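Local coordinates for MmeI (Methylophilus methylotrophus, PDB 5HR4), which probably transfers a methyl group from S-adenosylmethionine to N6 of adenine in DNA and, as a Type IIL restriction-modification enzyme, also cuts DNA, at residues V625-R630 / E897-M902; F682-S687 / S851-Y856; I749-S754 / R808-A813. All blocks are in the same frame, centred on the assembly; numbering follows the deposited sequence.

Interaction 1 (V625-R630 / E897-M902); sequences VIACKR and ETYQKM. With nucleotides of chain B.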
loop_
_atom_site.group_PDB
_atom_site.type_symbol
_atom_site.label_atom_id
_atom_site.label_comp_id
_atom_site.label_asym_id
_atom_site.label_seq_id
_atom_site.Cartn_x
_atom_site.Cartn_y
_atom_site.Cartn_z
ATOM N N VAL A 625 21.101 7.554 -11.169
ATOM C CA VAL A 625 22.058 7.030 -10.202
ATOM C C VAL A 625 21.335 6.742 -8.894
ATOM O O VAL A 625 20.578 7.581 -8.391
ATOM C CB VAL A 625 23.202 8.029 -9.984
ATOM C CG1 VAL A 625 24.015 7.640 -8.779
ATOM C CG2 VAL A 625 24.071 8.117 -11.223
ATOM N N ILE A 626 21.574 5.563 -8.331
ATOM C CA ILE A 626 20.968 5.152 -7.072
ATOM C C ILE A 626 22.033 5.170 -5.987
ATOM O O ILE A 626 23.157 4.700 -6.203
ATOM C CB ILE A 626 20.329 3.754 -7.183
ATOM C CG1 ILE A 626 19.192 3.774 -8.207
ATOM C CG2 ILE A 626 19.827 3.302 -5.825
ATOM C CD1 ILE A 626 18.470 2.437 -8.367
ATOM N N ALA A 627 21.677 5.706 -4.817
ATOM C CA ALA A 627 22.568 5.705 -3.660
ATOM C C ALA A 627 22.482 4.358 -2.937
ATOM O O ALA A 627 21.390 3.920 -2.557
ATOM C CB ALA A 627 22.200 6.856 -2.727
ATOM N N CYS A 628 23.629 3.698 -2.752
ATOM C CA CYS A 628 23.687 2.352 -2.184
ATOM C C CYS A 628 24.124 2.392 -0.729
ATOM O O CYS A 628 25.018 3.154 -0.364
ATOM C CB CYS A 628 24.665 1.458 -2.953
ATOM S SG CYS A 628 24.383 1.298 -4.730
ATOM N N LYS A 629 23.486 1.559 0.090
ATOM C CA LYS A 629 23.979 1.192 1.417
ATOM C C LYS A 629 25.497 1.044 1.426
ATOM O O LYS A 629 26.081 0.442 0.517
ATOM C CB LYS A 629 23.345 -0.141 1.837
ATOM C CG LYS A 629 22.518 -0.169 3.115
ATOM C CD LYS A 629 21.920 -1.559 3.220
ATOM C CE LYS A 629 21.016 -1.750 4.421
ATOM N NZ LYS A 629 20.059 -2.883 4.165
ATOM N N ARG A 630 26.131 1.591 2.464
ATOM C CA ARG A 630 27.560 1.426 2.683
ATOM C C ARG A 630 27.807 1.198 4.161
ATOM O O ARG A 630 27.066 1.695 5.012
ATOM C CB ARG A 630 28.384 2.641 2.263
ATOM C CG ARG A 630 28.147 3.116 0.882
ATOM C CD ARG A 630 29.172 4.162 0.493
ATOM N NE ARG A 630 30.389 3.539 -0.008
ATOM C CZ ARG A 630 31.566 3.610 0.600
ATOM N NH1 ARG A 630 31.682 4.306 1.722
ATOM N NH2 ARG A 630 32.630 3.009 0.075
ATOM N N GLU A 897 25.620 14.948 -8.396
ATOM C CA GLU A 897 26.829 15.102 -9.202
ATOM C C GLU A 897 28.069 14.841 -8.353
ATOM O O GLU A 897 28.978 14.116 -8.775
ATOM C CB GLU A 897 26.885 16.492 -9.842
ATOM N N THR A 898 28.104 15.392 -7.135
ATOM C CA THR A 898 29.213 15.125 -6.222
ATOM C C THR A 898 29.270 13.651 -5.833
ATOM O O THR A 898 30.333 13.021 -5.880
ATOM C CB THR A 898 29.078 15.983 -4.968
ATOM O OG1 THR A 898 28.617 17.290 -5.331
ATOM C CG2 THR A 898 30.423 16.086 -4.248
ATOM N N TYR A 899 28.136 13.090 -5.418
ATOM C CA TYR A 899 28.115 11.680 -5.058
ATOM C C TYR A 899 28.656 10.821 -6.188
ATOM O O TYR A 899 29.417 9.878 -5.951
ATOM C CB TYR A 899 26.695 11.251 -4.694
ATOM C CG TYR A 899 26.535 9.762 -4.485
ATOM C CD1 TYR A 899 26.870 9.165 -3.265
ATOM C CD2 TYR A 899 26.046 8.952 -5.499
ATOM C CE1 TYR A 899 26.727 7.799 -3.070
ATOM C CE2 TYR A 899 25.900 7.587 -5.314
ATOM C CZ TYR A 899 26.242 7.014 -4.101
ATOM O OH TYR A 899 26.082 5.656 -3.931
ATOM N N GLN A 900 28.294 11.143 -7.429
ATOM C CA GLN A 900 28.735 10.307 -8.538
ATOM C C GLN A 900 30.224 10.495 -8.823
ATOM O O GLN A 900 30.928 9.523 -9.132
ATOM C CB GLN A 900 27.904 10.599 -9.783
ATOM C CG GLN A 900 27.897 9.424 -10.727
ATOM C CD GLN A 900 27.044 9.664 -11.935
ATOM O OE1 GLN A 900 26.438 10.734 -12.082
ATOM N NE2 GLN A 900 26.985 8.668 -12.822
ATOM N N LYS A 901 30.721 11.737 -8.727
ATOM C CA LYS A 901 32.155 11.967 -8.877
ATOM C C LYS A 901 32.946 11.128 -7.880
ATOM O O LYS A 901 33.943 10.495 -8.247
ATOM C CB LYS A 901 32.472 13.458 -8.722
ATOM N N MET A 902 32.489 11.074 -6.624
ATOM C CA MET A 902 33.162 10.258 -5.615
ATOM C C MET A 902 32.958 8.766 -5.871
ATOM O O MET A 902 33.914 7.986 -5.820
ATOM C CB MET A 902 32.664 10.635 -4.224
ATOM C CG MET A 902 33.033 12.034 -3.814
ATOM S SD MET A 902 32.503 12.400 -2.137
ATOM C CE MET A 902 33.735 13.605 -1.641
ATOM P P DC B 4 21.082 -0.805 8.096
ATOM O OP1 DC B 4 22.077 -1.589 7.327
ATOM O OP2 DC B 4 21.374 0.591 8.504
ATOM O "O5'" DC B 4 19.769 -0.787 7.232
ATOM C "C5'" DC B 4 18.942 0.371 7.207
ATOM C "C4'" DC B 4 17.538 -0.071 6.902
ATOM O "O4'" DC B 4 17.131 -1.027 7.907
ATOM C "C3'" DC B 4 16.477 1.013 6.844
ATOM O "O3'" DC B 4 15.716 0.824 5.638
ATOM C "C2'" DC B 4 15.642 0.780 8.122
ATOM C "C1'" DC B 4 15.882 -0.686 8.447
ATOM N N1 DC B 4 15.936 -1.008 9.927
ATOM C C2 DC B 4 15.559 -2.286 10.363
ATOM O O2 DC B 4 15.165 -3.110 9.531
ATOM N N3 DC B 4 15.636 -2.586 11.688
ATOM C C4 DC B 4 16.073 -1.674 12.551
ATOM N N4 DC B 4 16.108 -2.013 13.838
ATOM C C5 DC B 4 16.463 -0.362 12.133
ATOM C C6 DC B 4 16.391 -0.078 10.823
#

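Interaction 2 (F682-S687 / S851-Y856); sequences FINNTS and SLAGLY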
loop_
_atom_site.group_PDB
_atom_site.type_symbol
_atom_site.label_atom_id
_atom_site.label_comp_id
_atom_site.label_asym_id
_atom_site.label_seq_id
_atom_site.Cartn_x
_atom_site.Cartn_y
_atom_site.Cartn_z
ATOM N N PHE A 682 14.104 12.728 23.388
ATOM C CA PHE A 682 15.109 13.741 23.075
ATOM C C PHE A 682 14.490 14.938 22.352
ATOM O O PHE A 682 14.698 16.089 22.745
ATOM C CB PHE A 682 16.211 13.100 22.216
ATOM C CG PHE A 682 17.215 14.077 21.666
ATOM C CD1 PHE A 682 18.278 14.510 22.445
ATOM C CD2 PHE A 682 17.101 14.560 20.375
ATOM C CE1 PHE A 682 19.209 15.398 21.953
ATOM C CE2 PHE A 682 18.033 15.455 19.866
ATOM C CZ PHE A 682 19.087 15.878 20.658
ATOM N N ILE A 683 13.741 14.674 21.281
ATOM C CA ILE A 683 13.021 15.722 20.567
ATOM C C ILE A 683 12.102 16.498 21.506
ATOM O O ILE A 683 11.959 17.723 21.382
ATOM C CB ILE A 683 12.241 15.105 19.391
ATOM C CG1 ILE A 683 13.186 14.851 18.220
ATOM C CG2 ILE A 683 11.091 15.991 18.982
ATOM C CD1 ILE A 683 12.695 13.829 17.246
ATOM N N ASN A 684 11.466 15.817 22.455
ATOM C CA ASN A 684 10.406 16.420 23.246
ATOM C C ASN A 684 10.824 16.714 24.673
ATOM O O ASN A 684 9.965 17.028 25.510
ATOM C CB ASN A 684 9.182 15.523 23.251
ATOM C CG ASN A 684 8.593 15.409 21.908
ATOM O OD1 ASN A 684 8.455 16.418 21.214
ATOM N ND2 ASN A 684 8.292 14.181 21.480
ATOM N N ASN A 685 12.110 16.592 24.974
ATOM C CA ASN A 685 12.625 16.845 26.313
ATOM C C ASN A 685 11.796 16.134 27.387
ATOM O O ASN A 685 11.337 16.744 28.353
ATOM C CB ASN A 685 12.689 18.347 26.584
ATOM C CG ASN A 685 13.849 18.708 27.452
ATOM O OD1 ASN A 685 14.953 18.203 27.256
ATOM N ND2 ASN A 685 13.611 19.560 28.442
ATOM N N THR A 686 11.592 14.832 27.207
ATOM C CA THR A 686 10.900 14.011 28.192
ATOM C C THR A 686 11.916 13.161 28.951
ATOM O O THR A 686 12.979 12.831 28.418
ATOM C CB THR A 686 9.839 13.130 27.516
ATOM O OG1 THR A 686 8.853 13.969 26.917
ATOM C CG2 THR A 686 9.133 12.225 28.523
ATOM N N SER A 687 11.606 12.828 30.210
ATOM C CA SER A 687 12.549 12.132 31.081
ATOM C C SER A 687 12.187 10.656 31.208
ATOM O O SER A 687 11.039 10.312 31.526
ATOM C CB SER A 687 12.611 12.776 32.470
ATOM N N SER A 851 11.154 22.664 24.108
ATOM C CA SER A 851 11.732 21.419 23.620
ATOM C C SER A 851 12.290 21.639 22.215
ATOM O O SER A 851 11.987 22.635 21.552
ATOM C CB SER A 851 10.685 20.301 23.619
ATOM O OG SER A 851 9.836 20.367 22.476
ATOM N N LEU A 852 13.131 20.711 21.752
ATOM C CA LEU A 852 13.615 20.834 20.381
ATOM C C LEU A 852 12.466 20.770 19.388
ATOM O O LEU A 852 12.551 21.354 18.300
ATOM C CB LEU A 852 14.642 19.753 20.060
ATOM C CG LEU A 852 16.003 19.933 20.716
ATOM C CD1 LEU A 852 16.923 18.761 20.383
ATOM C CD2 LEU A 852 16.599 21.251 20.279
ATOM N N ALA A 853 11.378 20.083 19.741
ATOM C CA ALA A 853 10.217 20.093 18.861
ATOM C C ALA A 853 9.672 21.508 18.721
ATOM O O ALA A 853 9.485 22.005 17.606
ATOM C CB ALA A 853 9.142 19.142 19.382
ATOM N N GLY A 854 9.459 22.189 19.849
ATOM C CA GLY A 854 8.921 23.539 19.802
ATOM C C GLY A 854 9.822 24.515 19.077
ATOM O O GLY A 854 9.338 25.423 18.397
ATOM N N LEU A 855 11.137 24.326 19.180
ATOM C CA LEU A 855 12.070 25.228 18.518
ATOM C C LEU A 855 12.201 24.946 17.033
ATOM O O LEU A 855 12.499 25.866 16.266
ATOM C CB LEU A 855 13.447 25.149 19.166
ATOM C CG LEU A 855 13.604 26.015 20.417
ATOM C CD1 LEU A 855 14.644 25.435 21.346
ATOM C CD2 LEU A 855 14.000 27.401 20.003
ATOM N N TYR A 856 12.000 23.699 16.599
ATOM C CA TYR A 856 12.198 23.354 15.194
ATOM C C TYR A 856 10.907 23.094 14.433
ATOM O O TYR A 856 10.958 22.701 13.262
ATOM C CB TYR A 856 13.137 22.155 15.073
ATOM C CG TYR A 856 14.597 22.535 15.166
ATOM C CD1 TYR A 856 15.173 22.883 16.384
ATOM C CD2 TYR A 856 15.398 22.554 14.034
ATOM C CE1 TYR A 856 16.513 23.230 16.460
ATOM C CE2 TYR A 856 16.737 22.900 14.103
ATOM C CZ TYR A 856 17.289 23.233 15.314
ATOM O OH TYR A 856 18.621 23.577 15.361
HETATM O O HOH W 1 14.005 19.104 23.426
#

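Interaction 3 (I749-S754 / R808-A813); sequences IPETSS and RYRYSA. With nucleotides of chain C; nucleotides of chain B.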
loop_
_atom_site.group_PDB
_atom_site.type_symbol
_atom_site.label_atom_id
_atom_site.label_comp_id
_atom_site.label_asym_id
_atom_site.label_seq_id
_atom_site.Cartn_x
_atom_site.Cartn_y
_atom_site.Cartn_z
ATOM N N ILE A 749 21.378 11.752 16.909
ATOM C CA ILE A 749 20.480 12.014 15.787
ATOM C C ILE A 749 19.243 11.135 15.943
ATOM O O ILE A 749 19.358 9.908 15.933
ATOM C CB ILE A 749 21.138 11.736 14.425
ATOM C CG1 ILE A 749 22.488 12.453 14.287
ATOM C CG2 ILE A 749 20.175 12.119 13.307
ATOM C CD1 ILE A 749 23.688 11.679 14.857
ATOM N N PRO A 750 18.047 11.698 16.088
ATOM C CA PRO A 750 16.844 10.863 16.194
ATOM C C PRO A 750 16.585 10.067 14.923
ATOM O O PRO A 750 16.840 10.532 13.810
ATOM C CB PRO A 750 15.729 11.886 16.440
ATOM C CG PRO A 750 16.429 13.018 17.126
ATOM C CD PRO A 750 17.776 13.096 16.449
ATOM N N GLU A 751 16.027 8.864 15.093
ATOM C CA GLU A 751 15.872 7.981 13.945
ATOM C C GLU A 751 14.624 8.312 13.127
ATOM O O GLU A 751 14.699 8.431 11.902
ATOM C CB GLU A 751 15.847 6.527 14.403
ATOM C CG GLU A 751 16.000 5.518 13.275
ATOM C CD GLU A 751 14.908 4.469 13.295
ATOM O OE1 GLU A 751 13.769 4.809 13.703
ATOM O OE2 GLU A 751 15.188 3.316 12.911
ATOM N N THR A 752 13.479 8.489 13.782
ATOM C CA THR A 752 12.187 8.634 13.118
ATOM C C THR A 752 11.514 9.896 13.636
ATOM O O THR A 752 11.282 10.012 14.844
ATOM C CB THR A 752 11.328 7.401 13.393
ATOM O OG1 THR A 752 12.068 6.238 13.003
ATOM C CG2 THR A 752 10.019 7.433 12.644
ATOM N N SER A 753 11.196 10.838 12.735
ATOM C CA SER A 753 10.806 12.184 13.168
ATOM C C SER A 753 10.112 12.935 12.038
ATOM O O SER A 753 10.322 12.652 10.854
ATOM C CB SER A 753 12.007 12.989 13.656
ATOM O OG SER A 753 12.964 13.135 12.619
ATOM N N SER A 754 9.332 13.946 12.434
ATOM C CA SER A 754 8.316 14.560 11.574
ATOM C C SER A 754 8.897 15.171 10.302
ATOM O O SER A 754 9.879 15.913 10.337
ATOM C CB SER A 754 7.564 15.636 12.363
ATOM O OG SER A 754 6.491 16.174 11.602
ATOM N N ARG A 808 7.293 10.181 7.544
ATOM C CA ARG A 808 8.246 10.817 8.447
ATOM C C ARG A 808 9.665 10.493 8.007
ATOM O O ARG A 808 9.929 9.442 7.421
ATOM C CB ARG A 808 8.054 10.374 9.898
ATOM C CG ARG A 808 6.717 9.870 10.222
ATOM C CD ARG A 808 5.738 10.927 10.563
ATOM N NE ARG A 808 4.427 10.338 10.354
ATOM C CZ ARG A 808 3.812 10.330 9.178
ATOM N NH1 ARG A 808 4.392 10.921 8.136
ATOM N NH2 ARG A 808 2.617 9.754 9.047
ATOM N N TYR A 809 10.582 11.429 8.257
ATOM C CA TYR A 809 11.985 11.132 8.043
ATOM C C TYR A 809 12.328 9.853 8.794
ATOM O O TYR A 809 11.839 9.622 9.902
ATOM C CB TYR A 809 12.863 12.286 8.533
ATOM C CG TYR A 809 12.540 13.636 7.956
ATOM C CD1 TYR A 809 12.011 13.758 6.676
ATOM C CD2 TYR A 809 12.760 14.799 8.691
ATOM C CE1 TYR A 809 11.700 14.986 6.138
ATOM C CE2 TYR A 809 12.458 16.038 8.161
ATOM C CZ TYR A 809 11.928 16.132 6.874
ATOM O OH TYR A 809 11.622 17.364 6.327
ATOM N N ARG A 810 13.137 8.999 8.173
ATOM C CA ARG A 810 13.782 7.891 8.876
ATOM C C ARG A 810 15.265 7.972 8.572
ATOM O O ARG A 810 15.673 7.801 7.421
ATOM C CB ARG A 810 13.233 6.521 8.474
ATOM C CG ARG A 810 13.925 5.415 9.256
ATOM C CD ARG A 810 13.512 4.010 8.847
ATOM N NE ARG A 810 12.098 3.800 9.060
ATOM C CZ ARG A 810 11.271 3.432 8.096
ATOM N NH1 ARG A 810 11.759 3.214 6.882
ATOM N NH2 ARG A 810 9.973 3.255 8.346
ATOM N N TYR A 811 16.066 8.232 9.589
ATOM C CA TYR A 811 17.488 8.335 9.354
ATOM C C TYR A 811 18.098 6.949 9.380
ATOM O O TYR A 811 17.546 6.019 9.971
ATOM C CB TYR A 811 18.144 9.230 10.408
ATOM C CG TYR A 811 19.484 9.764 9.968
ATOM C CD1 TYR A 811 20.633 9.013 10.137
ATOM C CD2 TYR A 811 19.602 11.020 9.367
ATOM C CE1 TYR A 811 21.869 9.490 9.723
ATOM C CE2 TYR A 811 20.840 11.508 8.940
ATOM C CZ TYR A 811 21.966 10.737 9.122
ATOM O OH TYR A 811 23.199 11.178 8.712
ATOM N N SER A 812 19.241 6.798 8.723
ATOM C CA SER A 812 20.010 5.584 8.945
ATOM C C SER A 812 21.440 5.820 8.498
ATOM O O SER A 812 21.674 6.354 7.407
ATOM C CB SER A 812 19.415 4.398 8.203
ATOM O OG SER A 812 19.771 4.485 6.841
ATOM N N ALA A 813 22.386 5.387 9.336
ATOM C CA ALA A 813 23.799 5.638 9.080
ATOM C C ALA A 813 24.239 5.099 7.726
ATOM O O ALA A 813 24.959 5.782 6.989
ATOM C CB ALA A 813 24.643 5.032 10.197
ATOM P P DG C 6 8.134 13.444 16.677
ATOM O OP1 DG C 6 7.723 14.104 17.937
ATOM O OP2 DG C 6 8.929 14.182 15.653
ATOM O "O5'" DG C 6 8.909 12.041 16.880
ATOM C "C5'" DG C 6 9.154 11.523 18.139
ATOM C "C4'" DG C 6 8.753 10.057 18.222
ATOM O "O4'" DG C 6 7.562 9.790 17.463
ATOM C "C3'" DG C 6 9.791 9.026 17.784
ATOM O "O3'" DG C 6 9.825 8.077 18.785
ATOM C "C2'" DG C 6 9.200 8.432 16.515
ATOM C "C1'" DG C 6 7.708 8.565 16.779
ATOM N N9 DG C 6 6.923 8.691 15.567
ATOM C C8 DG C 6 6.805 9.830 14.806
ATOM N N7 DG C 6 6.026 9.684 13.782
ATOM C C5 DG C 6 5.590 8.368 13.863
ATOM C C6 DG C 6 4.716 7.655 13.022
ATOM O O6 DG C 6 4.146 8.053 12.006
ATOM N N1 DG C 6 4.533 6.347 13.448
ATOM C C2 DG C 6 5.117 5.794 14.563
ATOM N N2 DG C 6 4.808 4.515 14.814
ATOM N N3 DG C 6 5.942 6.457 15.375
ATOM C C4 DG C 6 6.136 7.736 14.959
ATOM P P DC B 5 14.493 1.781 5.221
ATOM O OP1 DC B 5 14.446 1.807 3.737
ATOM O OP2 DC B 5 14.507 3.005 6.041
ATOM O "O5'" DC B 5 13.214 0.984 5.719
ATOM C "C5'" DC B 5 12.959 -0.304 5.248
ATOM C "C4'" DC B 5 12.068 -1.009 6.235
ATOM O "O4'" DC B 5 12.737 -1.113 7.494
ATOM C "C3'" DC B 5 10.810 -0.249 6.588
ATOM O "O3'" DC B 5 9.839 -0.488 5.612
ATOM C "C2'" DC B 5 10.422 -0.852 7.946
ATOM C "C1'" DC B 5 11.759 -1.400 8.467
ATOM N N1 DC B 5 12.203 -0.823 9.729
ATOM C C2 DC B 5 12.273 -1.641 10.858
ATOM O O2 DC B 5 11.915 -2.814 10.760
ATOM N N3 DC B 5 12.710 -1.118 12.027
ATOM C C4 DC B 5 13.077 0.171 12.075
ATOM N N4 DC B 5 13.512 0.663 13.245
ATOM C C5 DC B 5 13.015 1.012 10.921
ATOM C C6 DC B 5 12.585 0.472 9.781
ATOM P P DT C 5 3.307 17.288 14.860
ATOM O OP1 DT C 5 3.803 18.473 15.593
ATOM O OP2 DT C 5 3.186 17.310 13.381
ATOM O "O5'" DT C 5 4.230 16.027 15.253
ATOM C "C5'" DT C 5 3.992 15.304 16.497
ATOM C "C4'" DT C 5 4.758 13.994 16.523
ATOM O "O4'" DT C 5 3.872 12.890 16.187
ATOM C "C3'" DT C 5 5.887 13.889 15.506
ATOM O "O3'" DT C 5 6.779 12.979 15.976
ATOM C "C2'" DT C 5 5.160 13.280 14.317
ATOM C "C1'" DT C 5 4.429 12.216 15.080
ATOM N N1 DT C 5 3.376 11.466 14.322
ATOM C C2 DT C 5 3.012 10.230 14.798
ATOM O O2 DT C 5 3.486 9.748 15.801
ATOM N N3 DT C 5 2.083 9.574 14.064
ATOM C C4 DT C 5 1.478 10.004 12.907
ATOM O O4 DT C 5 0.633 9.317 12.338
ATOM C C5 DT C 5 1.899 11.326 12.431
ATOM C C7 DT C 5 1.295 11.925 11.169
ATOM C C6 DT C 5 2.837 11.979 13.157
HETATM O O HOH W 2 17.155 3.206 11.038
HETATM O O HOH W 3 10.937 3.990 11.353
#

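Interaction 1 (V625-R630 / E897-M902)
Lys629 NZ is the best-held polar atom here, and two acidic groups grip it. It forms a salt bridge with Glu545 and a long, weak ion pair with Asp510. The Lys629 chain passes beside the phosphate of nucleotide DC4 of chain B, with CE nearest, while its charge pairs with Glu545.

Between residues 625-630 and 897-902 there is one hydrogen bond. Cys628 N donates to Tyr899 OH at 3.4 Å. The bond is nearly straight, with an N-H...O angle of 163°, but it is long and weak. The phenol end reaches the backbone because CG of Tyr899 stands anti to its own backbone N (chi1 172°). This sends the ring away from helix 888-903 and toward the extended loop. The tip of the ring ends beside Ala627, whose CA is 3.5 Å from Tyr899 OH. Ala627 CB adds a looser apolar contact, 4.3 Å from Tyr899 CZ.

Val625 carries most of the remaining contact, and its two methyls have different partners. Val625 CG1 meets the edge of the tyrosine ring, close to the ring plane, 3.9 Å from Tyr899 CE2. The other methyl turns to the amide of Gln900. Val625 CG2 is 3.4 Å from both Gln900 CD and Gln900 NE2, and almost as near to Gln900 OE1, so the whole amide group lies against this one methyl. Gln900 gets there with an extended chain beyond CG. Val625 thus touches two consecutive side chains of the helix.

The arrangement is that of an irregular, extended connection held between helices: it joins a loop of the target recognition region to helix 888-903, the last modelled helix, with helix 544-556 of the methyltransferase region also in contact with the loop, through Ile626.

Interaction 2 (F682-S687 / S851-Y856)
An N-capped helix start, that of helix 852-856, meets the end of helix 679-683 here. Ser851 is the N-cap. Ser851 OG accepts from Gly854 N at 3.2 Å, with an N-H...O angle of 165°. OG can do this because it stands between the backbone N and the carbonyl carbon (chi1 81°).

The first turn of the capped helix also receives a carbonyl from the other segment. Ala853 N donates to Ile683 O at 2.9 Å. The donor lies in the carbonyl plane, but the bond is bent, with an angle of 140° at the hydrogen. Water 1 fills in beside it. It accepts from Leu852 N and donates to Phe682 O at 3.2 Å, so two successive amides of the helix start are tied to two successive carbonyls. The partial positive charge of a helix N-terminus would suit these acceptors. The contact joins the target recognition region to the C-terminal region at the protein surface, beside the bound DNA: Ile683 and Asn684 also pack on a phosphate.

Apolar groups flank the polar pair. Leu852 CD1 touches the far end of the Phe682 ring, 3.5 Å from Phe682 CE2, and the two side chains cross obliquely. Ile683 CG2 rests on the methyl of Ala853, 3.7 Å from CB. Asn684 OD1 comes to the same methyl, 3.4 Å from Ala853 CB, while Asn684 ND2 bonds back to Asp680. The CB atoms of Asn685 and Ser851 make a looser contact, 4.1 Å apart.

Interaction 3 (I749-S754 / R808-A813)
The backbones of 749-754 and 808-813 form the close part of this buried contact. They run antiparallel. Tyr811 N donates to Glu751 O at 2.7 Å, nearly straight at 166°. Ser753 and Tyr809 form a hydrogen-bonded pair: Ser753 N gives to Tyr809 O at 3.1 Å, and the return bond is weak. Thr752 and Arg810 are the next, non-hydrogen-bonded pair. Ile749 CG2 sits over one face of the Tyr811 ring, 4.2 Å from its centroid, as a CH-pi contact. One face of the Tyr809 ring lies against the backbone of Ser754, and Tyr809 OH bonds to Arg757 O.

The side of Thr752 and Arg810 is looser and bridged by water. Water 3 links Thr752 OG1 to Arg810 NE. Water 2 links Tyr811 O to Glu751 OE2. Glu751 OE2 also accepts from N4 of DC5 of chain B at 3.2 Å. The Arg810 guanidinium lays one face over C6 of that cytosine. Arg810 NH1 bonds to OP2 of DC5 of chain B at 2.9 Å, and Arg810 NH2 forms a salt bridge with another phosphate.

Arg808 meets the other strand. Arg808 NE donates to O6 of DG6 of chain C at 2.8 Å, while Glu806 and Glu755 form salt bridges with its two terminal nitrogens and probably steady it. Guanine O6 and cytosine N4 belong to the major-groove edge, consistent with base recognition from the major groove by a target recognition domain.

In the fold
Interaction 3 is the buried member of the set. Interaction 1 is partly buried and interaction 2 lies at the surface. Interactions 2 and 3 touch: Phe682 and Ile683 pack on Pro750, and Ile683 also reaches Ser753, so helix 679-683 packs on segment 749-754. The centres of interactions 1 and 3 are about 20 Å apart, but their nearest atoms come within about 5 Å without touching. Interactions 1 and 2 both tie the target recognition region to the C-terminal region, through different helices. Interaction 3 stays within the recognition region. Chemistry follows place: a tyrosine and a valine in the first, helix-end amides and a water in the second, strand pairing with charged groups and DNA bases in the third.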